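Local coordinates for inositol-3-phosphate synthase (Caenorhabditis elegans, PDB 1VKO), which is a dinucleotide-binding enzyme of the Rossmann clan that holds nicotinamide-adenine-dinucleotide and pyrophosphate in its pockets, at residues G321-K326 against A485-P490; V245-N250 against N298-N303; L479-K484 against R500-L505. All blocks are in the same frame, centred on the assembly; numbering follows the deposited sequence.

How the interactions relate
Following the chain from the N terminus, interaction 2 comes first: it closes the crossover of two helices, 265-273 and 281-291, between the adjacent parallel strands 242-247 and 295-298, and is complete before the others begin. Interaction 1 then opens at 321-326, just past the edge strand 320-321, and closes far along the chain at 485-490, spanning the mixed sheet and helix 440-458. Interaction 3 crosses it, since 479-484 precedes 485-490 and pairs with 500-505 beyond it. Direct contacts join them: Gly321 and Asp323 reach Asn298 of interaction 2, while Phe325 and Lys326 meet Lys484, Leu482 and Gln501 of interaction 3. Together they tie the parallel sheet to helix 498-513.

Interaction 1: residues G321-K326 against A485-P490; sequences GGDDFK and APVVPP. With NAD (nicotinamide-adenine-dinucleotide), chain G.
Asp323 and Ala485 exchange two backbone hydrogen bonds where their loops run closest. Asp323 N gives a proton to Ala485 O at 2.7 Å, approaching from above the carbonyl plane, and Ala485 N returns one to Asp323 O at 2.9 Å, nearly along the C=O axis. Two residues further on, Val487 N donates to Gly322 O at 2.7 Å in a fairly straight bond (164° at the hydrogen), while Pro486 CA offers the same oxygen a CA-H...O contact of 3.2 Å. The peptide between Gly322 and Asp323 is cis, and glycine suits the position because the Asp323 carboxylate folds back over ground that a side chain would occupy. Asp323 CG stands beside the backbone N (chi1 -62°), close to Val487 CG2, and Asp323 OD2 lies 3.3 Å from that methyl; Asp323 OD1 makes a weak hydrogen bond to Asn298 ND2. A water stands 2.6 Å from both Asp323 OD2 and Ala485 O. The methyl of Ala485 packs on the partner backbone, Ala485 CB 3.4 Å from Asp323 O. The arrangement belongs to a Rossmann-type binding site: the loop following edge strand 320-321, pinned by main-chain bonds, carries Asp324 and Phe325 to NAD and Lys326 to the pyrophosphate.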
loop_
_atom_site.group_PDB
_atom_site.type_symbol
_atom_site.label_atom_id
_atom_site.label_comp_id
_atom_site.label_asym_id
_atom_site.label_seq_id
_atom_site.Cartn_x
_atom_site.Cartn_y
_atom_site.Cartn_z
ATOM N N GLY A 321 -12.304 10.986 33.210
ATOM C CA GLY A 321 -12.332 10.640 31.775
ATOM C C GLY A 321 -11.244 9.651 31.347
ATOM O O GLY A 321 -10.213 9.540 31.995
ATOM N N GLY A 322 -11.488 8.926 30.256
ATOM C CA GLY A 322 -10.553 7.928 29.705
ATOM C C GLY A 322 -11.285 6.874 28.886
ATOM O O GLY A 322 -12.504 6.929 28.758
ATOM N N ASP A 323 -10.566 5.909 28.315
ATOM C CA ASP A 323 -9.142 5.801 28.468
ATOM C C ASP A 323 -8.507 5.784 27.092
ATOM O O ASP A 323 -9.025 5.121 26.171
ATOM C CB ASP A 323 -8.812 4.466 29.128
ATOM C CG ASP A 323 -9.383 4.325 30.502
ATOM O OD1 ASP A 323 -9.445 5.326 31.296
ATOM O OD2 ASP A 323 -9.738 3.213 30.922
ATOM N N ASP A 324 -7.379 6.483 26.966
ATOM C CA ASP A 324 -6.394 6.266 25.891
ATOM C C ASP A 324 -6.716 7.087 24.642
ATOM O O ASP A 324 -7.738 6.829 23.966
ATOM C CB ASP A 324 -6.267 4.768 25.582
ATOM C CG ASP A 324 -4.965 4.397 24.876
ATOM O OD1 ASP A 324 -3.972 5.161 24.937
ATOM O OD2 ASP A 324 -4.839 3.315 24.262
ATOM N N PHE A 325 -5.837 8.058 24.335
ATOM C CA PHE A 325 -6.023 8.942 23.201
ATOM C C PHE A 325 -6.348 8.154 21.996
ATOM O O PHE A 325 -5.728 7.110 21.706
ATOM C CB PHE A 325 -4.768 9.765 22.869
ATOM C CG PHE A 325 -4.241 10.608 24.008
ATOM C CD1 PHE A 325 -5.065 11.501 24.683
ATOM C CD2 PHE A 325 -2.904 10.537 24.379
ATOM C CE1 PHE A 325 -4.545 12.299 25.735
ATOM C CE2 PHE A 325 -2.398 11.341 25.434
ATOM C CZ PHE A 325 -3.234 12.194 26.084
ATOM N N LYS A 326 -7.333 8.653 21.274
ATOM C CA LYS A 326 -7.672 8.081 20.008
ATOM C C LYS A 326 -7.160 8.992 18.923
ATOM O O LYS A 326 -7.880 9.880 18.433
ATOM C CB LYS A 326 -9.164 7.905 19.931
ATOM C CG LYS A 326 -9.574 7.192 18.736
ATOM C CD LYS A 326 -10.926 7.717 18.340
ATOM C CE LYS A 326 -12.021 6.979 19.026
ATOM N NZ LYS A 326 -13.337 7.380 18.468
ATOM N N ALA A 485 -10.876 3.811 24.404
ATOM C CA ALA A 485 -11.486 2.858 25.318
ATOM C C ALA A 485 -12.282 3.629 26.348
ATOM O O ALA A 485 -11.915 3.724 27.534
ATOM C CB ALA A 485 -10.424 2.009 25.975
ATOM N N PRO A 486 -13.399 4.174 25.897
ATOM C CA PRO A 486 -14.129 5.126 26.727
ATOM C C PRO A 486 -14.740 4.448 27.978
ATOM O O PRO A 486 -15.307 3.335 27.912
ATOM C CB PRO A 486 -15.177 5.726 25.779
ATOM C CG PRO A 486 -15.142 4.901 24.512
ATOM C CD PRO A 486 -14.063 3.899 24.610
ATOM N N VAL A 487 -14.512 5.101 29.107
ATOM C CA VAL A 487 -15.094 4.774 30.364
ATOM C C VAL A 487 -16.419 5.569 30.404
ATOM O O VAL A 487 -16.485 6.749 30.004
ATOM C CB VAL A 487 -14.126 5.188 31.501
ATOM C CG1 VAL A 487 -14.712 4.883 32.905
ATOM C CG2 VAL A 487 -12.790 4.472 31.328
ATOM N N VAL A 488 -17.481 4.908 30.857
ATOM C CA VAL A 488 -18.821 5.473 30.774
ATOM C C VAL A 488 -19.604 5.217 32.078
ATOM O O VAL A 488 -19.351 4.219 32.786
ATOM C CB VAL A 488 -19.601 4.907 29.557
ATOM C CG1 VAL A 488 -18.859 5.185 28.235
ATOM C CG2 VAL A 488 -19.937 3.399 29.758
ATOM N N PRO A 489 -20.562 6.088 32.400
ATOM C CA PRO A 489 -21.336 5.916 33.614
ATOM C C PRO A 489 -21.810 4.478 33.768
ATOM O O PRO A 489 -22.301 3.906 32.808
ATOM C CB PRO A 489 -22.505 6.859 33.400
ATOM C CG PRO A 489 -21.898 7.974 32.603
ATOM C CD PRO A 489 -20.969 7.298 31.654
ATOM N N PRO A 490 -21.651 3.892 34.957
ATOM C CA PRO A 490 -22.054 2.477 35.190
ATOM C C PRO A 490 -23.435 2.115 34.614
ATOM O O PRO A 490 -24.391 2.896 34.729
ATOM C CB PRO A 490 -22.055 2.331 36.726
ATOM C CG PRO A 490 -21.481 3.672 37.303
ATOM C CD PRO A 490 -21.044 4.530 36.149
HETATM P PA NAD G . 6.785 9.678 26.221
HETATM O O1A NAD G . 7.707 8.658 26.693
HETATM O O2A NAD G . 7.509 10.582 25.311
HETATM O O5B NAD G . 6.181 10.397 27.499
HETATM C C5B NAD G . 6.172 9.750 28.735
HETATM C C4B NAD G . 6.777 10.701 29.751
HETATM O O4B NAD G . 6.215 10.416 31.013
HETATM C C3B NAD G . 8.262 10.525 29.890
HETATM O O3B NAD G . 8.748 11.837 30.126
HETATM C C2B NAD G . 8.472 9.768 31.170
HETATM O O2B NAD G . 9.566 10.426 31.806
HETATM C C1B NAD G . 7.205 10.106 31.949
HETATM N N9A NAD G . 6.722 9.188 33.013
HETATM C C8A NAD G . 6.731 7.828 33.074
HETATM N N7A NAD G . 6.200 7.453 34.260
HETATM C C5A NAD G . 5.847 8.532 34.981
HETATM C C6A NAD G . 5.301 8.719 36.263
HETATM N N6A NAD G . 5.040 7.712 37.113
HETATM N N1A NAD G . 5.090 9.999 36.708
HETATM C C2A NAD G . 5.433 11.071 35.937
HETATM N N3A NAD G . 5.999 10.867 34.719
HETATM C C4A NAD G . 6.201 9.629 34.221
HETATM O O3 NAD G . 5.476 9.035 25.512
HETATM P PN NAD G . 4.419 9.978 24.785
HETATM O O1N NAD G . 4.531 11.323 25.409
HETATM O O2N NAD G . 4.627 9.838 23.342
HETATM O O5D NAD G . 2.958 9.451 25.255
HETATM C C5D NAD G . 2.681 9.192 26.620
HETATM C C4D NAD G . 1.499 8.232 26.855
HETATM O O4D NAD G . 0.399 8.602 26.060
HETATM C C3D NAD G . 1.804 6.767 26.522
HETATM O O3D NAD G . 1.213 5.955 27.498
HETATM C C2D NAD G . 0.999 6.519 25.271
HETATM O O2D NAD G . 0.521 5.194 25.107
HETATM C C1D NAD G . -0.168 7.442 25.492
HETATM N N1N NAD G . -0.793 7.602 24.184
HETATM C C2N NAD G . -0.098 8.175 23.165
HETATM C C3N NAD G . -0.700 8.288 21.932
HETATM C C7N NAD G . -0.069 9.241 20.989
HETATM O O7N NAD G . 1.139 9.826 21.439
HETATM N N7N NAD G . -0.654 9.513 19.816
HETATM C C4N NAD G . -2.018 7.838 21.720
HETATM C C5N NAD G . -2.696 7.243 22.761
HETATM C C6N NAD G . -2.066 7.118 24.008
HETATM O O HOH W 1 -11.019 1.875 29.151
#

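Interaction 2: residues V245-N250 against N298-N303. With NAD (nicotinamide-adenine-dinucleotide), chain G.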
loop_
_atom_site.group_PDB
_atom_site.type_symbol
_atom_site.label_atom_id
_atom_site.label_comp_id
_atom_site.label_asym_id
_atom_site.label_seq_id
_atom_site.Cartn_x
_atom_site.Cartn_y
_atom_site.Cartn_z
ATOM N N VAL A 245 -6.257 17.587 35.929
ATOM C CA VAL A 245 -5.088 16.751 35.919
ATOM C C VAL A 245 -5.234 15.696 34.823
ATOM O O VAL A 245 -6.305 15.081 34.653
ATOM C CB VAL A 245 -4.900 16.061 37.253
ATOM C CG1 VAL A 245 -3.844 14.871 37.119
ATOM C CG2 VAL A 245 -4.509 17.091 38.300
ATOM N N LEU A 246 -4.161 15.481 34.072
ATOM C CA LEU A 246 -4.247 14.598 32.914
ATOM C C LEU A 246 -2.998 13.748 32.788
ATOM O O LEU A 246 -1.859 14.262 32.811
ATOM C CB LEU A 246 -4.497 15.418 31.631
ATOM C CG LEU A 246 -4.708 14.674 30.317
ATOM C CD1 LEU A 246 -5.709 15.421 29.364
ATOM C CD2 LEU A 246 -3.349 14.421 29.640
ATOM N N TRP A 247 -3.225 12.441 32.662
ATOM C CA TRP A 247 -2.168 11.478 32.529
ATOM C C TRP A 247 -1.746 11.286 31.062
ATOM O O TRP A 247 -2.513 10.766 30.209
ATOM C CB TRP A 247 -2.622 10.138 33.123
ATOM C CG TRP A 247 -1.547 9.103 33.059
ATOM C CD1 TRP A 247 -1.152 8.388 31.954
ATOM C CD2 TRP A 247 -0.698 8.684 34.133
ATOM N NE1 TRP A 247 -0.109 7.553 32.282
ATOM C CE2 TRP A 247 0.194 7.712 33.610
ATOM C CE3 TRP A 247 -0.586 9.041 35.496
ATOM C CZ2 TRP A 247 1.161 7.074 34.403
ATOM C CZ3 TRP A 247 0.401 8.449 36.261
ATOM C CH2 TRP A 247 1.248 7.450 35.716
ATOM N N THR A 248 -0.509 11.662 30.796
ATOM C CA THR A 248 0.124 11.444 29.517
ATOM C C THR A 248 1.588 11.021 29.757
ATOM O O THR A 248 2.499 11.393 29.005
ATOM C CB THR A 248 0.014 12.703 28.591
ATOM O OG1 THR A 248 0.695 12.441 27.361
ATOM C CG2 THR A 248 0.751 13.965 29.159
ATOM N N ALA A 249 1.791 10.249 30.827
ATOM C CA ALA A 249 3.040 9.533 31.091
ATOM C C ALA A 249 2.994 8.077 30.550
ATOM O O ALA A 249 2.038 7.676 29.933
ATOM C CB ALA A 249 3.310 9.534 32.603
ATOM N N ASN A 250 4.037 7.293 30.762
ATOM C CA ASN A 250 4.102 5.978 30.150
ATOM C C ASN A 250 2.983 5.080 30.596
ATOM O O ASN A 250 2.485 5.162 31.723
ATOM C CB ASN A 250 5.453 5.309 30.357
ATOM C CG ASN A 250 6.555 6.025 29.600
ATOM O OD1 ASN A 250 7.261 6.874 30.173
ATOM N ND2 ASN A 250 6.633 5.782 28.273
ATOM N N ASN A 298 -7.472 10.315 31.962
ATOM C CA ASN A 298 -6.534 9.232 31.685
ATOM C C ASN A 298 -6.343 9.040 30.169
ATOM O O ASN A 298 -7.244 8.505 29.499
ATOM C CB ASN A 298 -7.053 7.914 32.286
ATOM C CG ASN A 298 -6.165 6.685 31.910
ATOM O OD1 ASN A 298 -4.963 6.814 31.686
ATOM N ND2 ASN A 298 -6.771 5.500 31.858
ATOM N N GLY A 299 -5.175 9.460 29.670
ATOM C CA GLY A 299 -4.811 9.446 28.268
ATOM C C GLY A 299 -4.153 8.141 27.847
ATOM O O GLY A 299 -3.851 7.935 26.661
ATOM N N SER A 300 -3.959 7.238 28.812
ATOM C CA SER A 300 -3.254 5.983 28.570
ATOM C C SER A 300 -4.186 4.772 28.768
ATOM O O SER A 300 -5.325 4.917 29.242
ATOM C CB SER A 300 -2.034 5.864 29.475
ATOM O OG SER A 300 -1.097 6.887 29.200
ATOM N N PRO A 301 -3.724 3.602 28.329
ATOM C CA PRO A 301 -4.510 2.380 28.390
ATOM C C PRO A 301 -4.787 1.813 29.782
ATOM O O PRO A 301 -5.758 1.074 29.898
ATOM C CB PRO A 301 -3.636 1.369 27.626
ATOM C CG PRO A 301 -2.828 2.177 26.764
ATOM C CD PRO A 301 -2.459 3.387 27.615
ATOM N N GLN A 302 -3.968 2.119 30.810
ATOM C CA GLN A 302 -4.160 1.443 32.102
ATOM C C GLN A 302 -5.513 1.709 32.727
ATOM O O GLN A 302 -6.152 2.731 32.429
ATOM C CB GLN A 302 -3.075 1.718 33.107
ATOM C CG GLN A 302 -3.111 3.139 33.694
ATOM C CD GLN A 302 -2.160 4.039 32.987
ATOM O OE1 GLN A 302 -1.692 3.693 31.902
ATOM N NE2 GLN A 302 -1.848 5.190 33.582
ATOM N N ASN A 303 -5.927 0.782 33.602
ATOM C CA ASN A 303 -7.261 0.814 34.213
ATOM C C ASN A 303 -7.373 1.661 35.489
ATOM O O ASN A 303 -7.982 1.248 36.477
ATOM C CB ASN A 303 -7.834 -0.596 34.397
ATOM C CG ASN A 303 -6.989 -1.468 35.285
ATOM O OD1 ASN A 303 -5.779 -1.470 35.187
ATOM N ND2 ASN A 303 -7.638 -2.235 36.155
HETATM P PA NAD G . 6.785 9.678 26.221
HETATM O O1A NAD G . 7.707 8.658 26.693
HETATM O O2A NAD G . 7.509 10.582 25.311
HETATM O O5B NAD G . 6.181 10.397 27.499
HETATM C C5B NAD G . 6.172 9.750 28.735
HETATM C C4B NAD G . 6.777 10.701 29.751
HETATM O O4B NAD G . 6.215 10.416 31.013
HETATM C C3B NAD G . 8.262 10.525 29.890
HETATM O O3B NAD G . 8.748 11.837 30.126
HETATM C C2B NAD G . 8.472 9.768 31.170
HETATM O O2B NAD G . 9.566 10.426 31.806
HETATM C C1B NAD G . 7.205 10.106 31.949
HETATM N N9A NAD G . 6.722 9.188 33.013
HETATM C C8A NAD G . 6.731 7.828 33.074
HETATM N N7A NAD G . 6.200 7.453 34.260
HETATM C C5A NAD G . 5.847 8.532 34.981
HETATM C C6A NAD G . 5.301 8.719 36.263
HETATM N N6A NAD G . 5.040 7.712 37.113
HETATM N N1A NAD G . 5.090 9.999 36.708
HETATM C C2A NAD G . 5.433 11.071 35.937
HETATM N N3A NAD G . 5.999 10.867 34.719
HETATM C C4A NAD G . 6.201 9.629 34.221
HETATM O O3 NAD G . 5.476 9.035 25.512
HETATM P PN NAD G . 4.419 9.978 24.785
HETATM O O1N NAD G . 4.531 11.323 25.409
HETATM O O2N NAD G . 4.627 9.838 23.342
HETATM O O5D NAD G . 2.958 9.451 25.255
HETATM C C5D NAD G . 2.681 9.192 26.620
HETATM C C4D NAD G . 1.499 8.232 26.855
HETATM O O4D NAD G . 0.399 8.602 26.060
HETATM C C3D NAD G . 1.804 6.767 26.522
HETATM O O3D NAD G . 1.213 5.955 27.498
HETATM C C2D NAD G . 0.999 6.519 25.271
HETATM O O2D NAD G . 0.521 5.194 25.107
HETATM C C1D NAD G . -0.168 7.442 25.492
HETATM N N1N NAD G . -0.793 7.602 24.184
HETATM C C2N NAD G . -0.098 8.175 23.165
HETATM C C3N NAD G . -0.700 8.288 21.932
HETATM C C7N NAD G . -0.069 9.241 20.989
HETATM O O7N NAD G . 1.139 9.826 21.439
HETATM N N7N NAD G . -0.654 9.513 19.816
HETATM C C4N NAD G . -2.018 7.838 21.720
HETATM C C5N NAD G . -2.696 7.243 22.761
HETATM C C6N NAD G . -2.066 7.118 24.008
#
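Trp247 and Gln302 make the tight part of this contact. A bend at chi2 (-97°) turns Gln302 CD toward the indole. The amide comes down over one face, its plane turned 86° from the ring, and sets Gln302 NE2 3.2 Å from Trp247 CE2, toward the rim. Gln302 NE2 and the ring nitrogen are both donors, so the approach is packing against the face; Trp247 NE1 instead makes a weak hydrogen bond to Ala249 O at 3.2 Å. Gln302 OE1 accepts from the backbone N of Glu252, which helps fix the amide. Ala249 CB covers the opposite face, leaving the flat indole sandwiched, while Ser300 OG meets the ring edge in plane, 3.1 Å from Trp247 CD1. Ser300 OG also shares a hydrogen bond with NAD O3D at 3.0 Å, and that ribose hydroxyl donates to Ala249 O at 3.1 Å. Gly299 N bonds to Trp247 O at 3.0 Å; having no side chain, Gly299 lets this carbonyl come close. Asn298 OD1 accepts from Ser300 N, forming an Asx turn that starts the loop. The contact thins toward Asn250, whose O is 4.4 Å from Gln302 OE1; all the touching residues are buried, so this looser end is not a solvent face. Trp247 forms a parallel bridge with Asn298, at the ends of strands 242-247 and 295-298; its indole leans on Ser282 and Phe285 of helix 281-291, and strand 77-82 flanks the other side of strand 242-247.

Interaction 3: residues L479-K484 against R500-L505. With POP (pyrophosphate 2-), chain H.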
loop_
_atom_site.group_PDB
_atom_site.type_symbol
_atom_site.label_atom_id
_atom_site.label_comp_id
_atom_site.label_asym_id
_atom_site.label_seq_id
_atom_site.Cartn_x
_atom_site.Cartn_y
_atom_site.Cartn_z
ATOM N N LEU A 479 -16.608 12.736 26.198
ATOM C CA LEU A 479 -15.200 12.850 25.792
ATOM C C LEU A 479 -14.735 11.695 24.896
ATOM O O LEU A 479 -13.592 11.657 24.439
ATOM C CB LEU A 479 -14.291 12.904 27.035
ATOM C CG LEU A 479 -14.445 14.057 28.030
ATOM C CD1 LEU A 479 -13.337 13.952 29.056
ATOM C CD2 LEU A 479 -14.400 15.390 27.284
ATOM N N SER A 480 -15.647 10.773 24.648
ATOM C CA SER A 480 -15.403 9.537 23.915
ATOM C C SER A 480 -14.769 9.674 22.557
ATOM O O SER A 480 -13.991 8.815 22.162
ATOM C CB SER A 480 -16.730 8.807 23.725
ATOM O OG SER A 480 -17.121 8.344 24.970
ATOM N N LEU A 481 -15.133 10.723 21.822
ATOM C CA LEU A 481 -14.582 10.928 20.478
ATOM C C LEU A 481 -13.093 11.080 20.513
ATOM O O LEU A 481 -12.428 10.824 19.512
ATOM C CB LEU A 481 -15.237 12.108 19.727
ATOM C CG LEU A 481 -14.980 13.564 20.088
ATOM C CD1 LEU A 481 -15.455 14.506 18.935
ATOM C CD2 LEU A 481 -15.722 13.837 21.372
ATOM N N LEU A 482 -12.579 11.491 21.668
ATOM C CA LEU A 482 -11.157 11.685 21.832
ATOM C C LEU A 482 -10.443 10.432 22.349
ATOM O O LEU A 482 -9.212 10.412 22.440
ATOM C CB LEU A 482 -10.876 12.884 22.770
ATOM C CG LEU A 482 -11.135 14.319 22.285
ATOM C CD1 LEU A 482 -11.095 14.410 20.781
ATOM C CD2 LEU A 482 -12.437 14.868 22.788
ATOM N N LEU A 483 -11.209 9.389 22.680
ATOM C CA LEU A 483 -10.655 8.284 23.465
ATOM C C LEU A 483 -10.965 6.925 22.859
ATOM O O LEU A 483 -12.047 6.744 22.294
ATOM C CB LEU A 483 -11.170 8.367 24.907
ATOM C CG LEU A 483 -10.751 9.606 25.724
ATOM C CD1 LEU A 483 -11.622 9.716 26.964
ATOM C CD2 LEU A 483 -9.232 9.666 26.065
ATOM N N LYS A 484 -10.021 5.987 23.007
ATOM C CA LYS A 484 -10.063 4.687 22.354
ATOM C C LYS A 484 -10.956 3.734 23.069
ATOM O O LYS A 484 -11.667 2.950 22.428
ATOM C CB LYS A 484 -8.709 4.022 22.364
ATOM C CG LYS A 484 -7.870 4.316 21.185
ATOM C CD LYS A 484 -6.774 3.257 21.087
ATOM C CE LYS A 484 -5.600 3.849 20.344
ATOM N NZ LYS A 484 -4.853 4.858 21.169
ATOM N N ARG A 500 -20.367 9.206 15.161
ATOM C CA ARG A 500 -21.503 9.150 16.052
ATOM C C ARG A 500 -21.202 9.905 17.372
ATOM O O ARG A 500 -22.089 10.555 17.965
ATOM C CB ARG A 500 -21.881 7.686 16.290
ATOM C CG ARG A 500 -21.993 6.841 14.996
ATOM C CD ARG A 500 -23.425 6.517 14.536
ATOM N NE ARG A 500 -23.480 5.309 13.701
ATOM C CZ ARG A 500 -23.986 5.239 12.458
ATOM N NH1 ARG A 500 -24.516 6.308 11.865
ATOM N NH2 ARG A 500 -23.965 4.080 11.802
ATOM N N GLN A 501 -19.940 9.834 17.798
ATOM C CA GLN A 501 -19.473 10.479 19.024
ATOM C C GLN A 501 -19.381 11.986 18.860
ATOM O O GLN A 501 -19.439 12.750 19.830
ATOM C CB GLN A 501 -18.092 9.932 19.420
ATOM C CG GLN A 501 -18.046 8.475 19.890
ATOM C CD GLN A 501 -16.630 7.930 19.842
ATOM O OE1 GLN A 501 -15.832 8.386 19.031
ATOM N NE2 GLN A 501 -16.302 6.986 20.729
ATOM N N PHE A 502 -19.183 12.399 17.621
ATOM C CA PHE A 502 -19.068 13.793 17.246
ATOM C C PHE A 502 -20.457 14.434 17.210
ATOM O O PHE A 502 -20.636 15.566 17.670
ATOM C CB PHE A 502 -18.346 13.870 15.898
ATOM C CG PHE A 502 -18.305 15.239 15.278
ATOM C CD1 PHE A 502 -17.369 16.183 15.688
ATOM C CD2 PHE A 502 -19.163 15.561 14.217
ATOM C CE1 PHE A 502 -17.315 17.456 15.092
ATOM C CE2 PHE A 502 -19.112 16.827 13.611
ATOM C CZ PHE A 502 -18.178 17.767 14.055
ATOM N N SER A 503 -21.450 13.712 16.691
ATOM C CA SER A 503 -22.794 14.266 16.679
ATOM C C SER A 503 -23.398 14.366 18.057
ATOM O O SER A 503 -24.191 15.275 18.310
ATOM C CB SER A 503 -23.723 13.618 15.644
ATOM O OG SER A 503 -23.652 12.207 15.639
ATOM N N THR A 504 -22.974 13.506 18.980
ATOM C CA THR A 504 -23.364 13.647 20.399
ATOM C C THR A 504 -22.885 15.006 20.919
ATOM O O THR A 504 -23.661 15.778 21.477
ATOM C CB THR A 504 -22.751 12.541 21.231
ATOM O OG1 THR A 504 -23.223 11.261 20.761
ATOM C CG2 THR A 504 -23.237 12.605 22.642
ATOM N N LEU A 505 -21.608 15.286 20.695
ATOM C CA LEU A 505 -20.999 16.515 21.121
ATOM C C LEU A 505 -21.615 17.753 20.466
ATOM O O LEU A 505 -21.896 18.709 21.152
ATOM C CB LEU A 505 -19.512 16.442 20.854
ATOM C CG LEU A 505 -18.582 17.524 21.372
ATOM C CD1 LEU A 505 -18.838 17.823 22.867
ATOM C CD2 LEU A 505 -17.143 17.073 21.132
HETATM P P1 POP H . -3.956 5.173 17.402
HETATM O O1 POP H . -5.156 6.088 17.207
HETATM O O2 POP H . -2.914 5.463 16.347
HETATM O O3 POP H . -4.402 3.726 17.263
HETATM O O POP H . -3.288 5.472 18.861
HETATM P P2 POP H . -1.976 4.747 19.505
HETATM O O4 POP H . -0.787 5.685 19.322
HETATM O O5 POP H . -2.254 4.473 20.978
HETATM O O6 POP H . -1.565 3.413 18.874
#
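Leu481 supplies the apolar part of this contact, pushing its branches against Phe502 and Leu505 of the helix. Leu481 CD2 meets Leu505 CD2 at 3.5 Å, the two side chains crossing at about a right angle, and Leu481 CD1 touches the edge of the Phe502 ring, 4.1 Å from Phe502 CD1. A branched aliphatic chain suits the place, since both methyls reach Leu505 CD2 and CD1 also reaches the Phe502 edge. Gln501 adds van der Waals packing against 480-481. Its chain is extended beyond CG (chi2 163°), which carries CD to Leu481 CA. Gln501 CB packs 3.6 Å from Leu481 CB, Gln501 OE1 lies 3.2 Å from Leu481 CA, and Gln501 NE2 is 3.5 Å from Ser480 CB. The buried amide finds its hydrogen bonds outside the contact, Gln501 NE2 donating to Ser495 O and Gln501 OE1 accepting from Lys326 NZ. Beyond the contact, the same segment carries Lys484 to the pyrophosphate: Lys484 NZ donates to pyrophosphate O5 at 2.6 Å and to its bridging O at 2.9 Å, and also to Phe325 O. This is an anion-binding site: Lys484 joins Lys373, Lys377 and Lys414 around the pyrophosphate, with Gly328 N and Gln329 N.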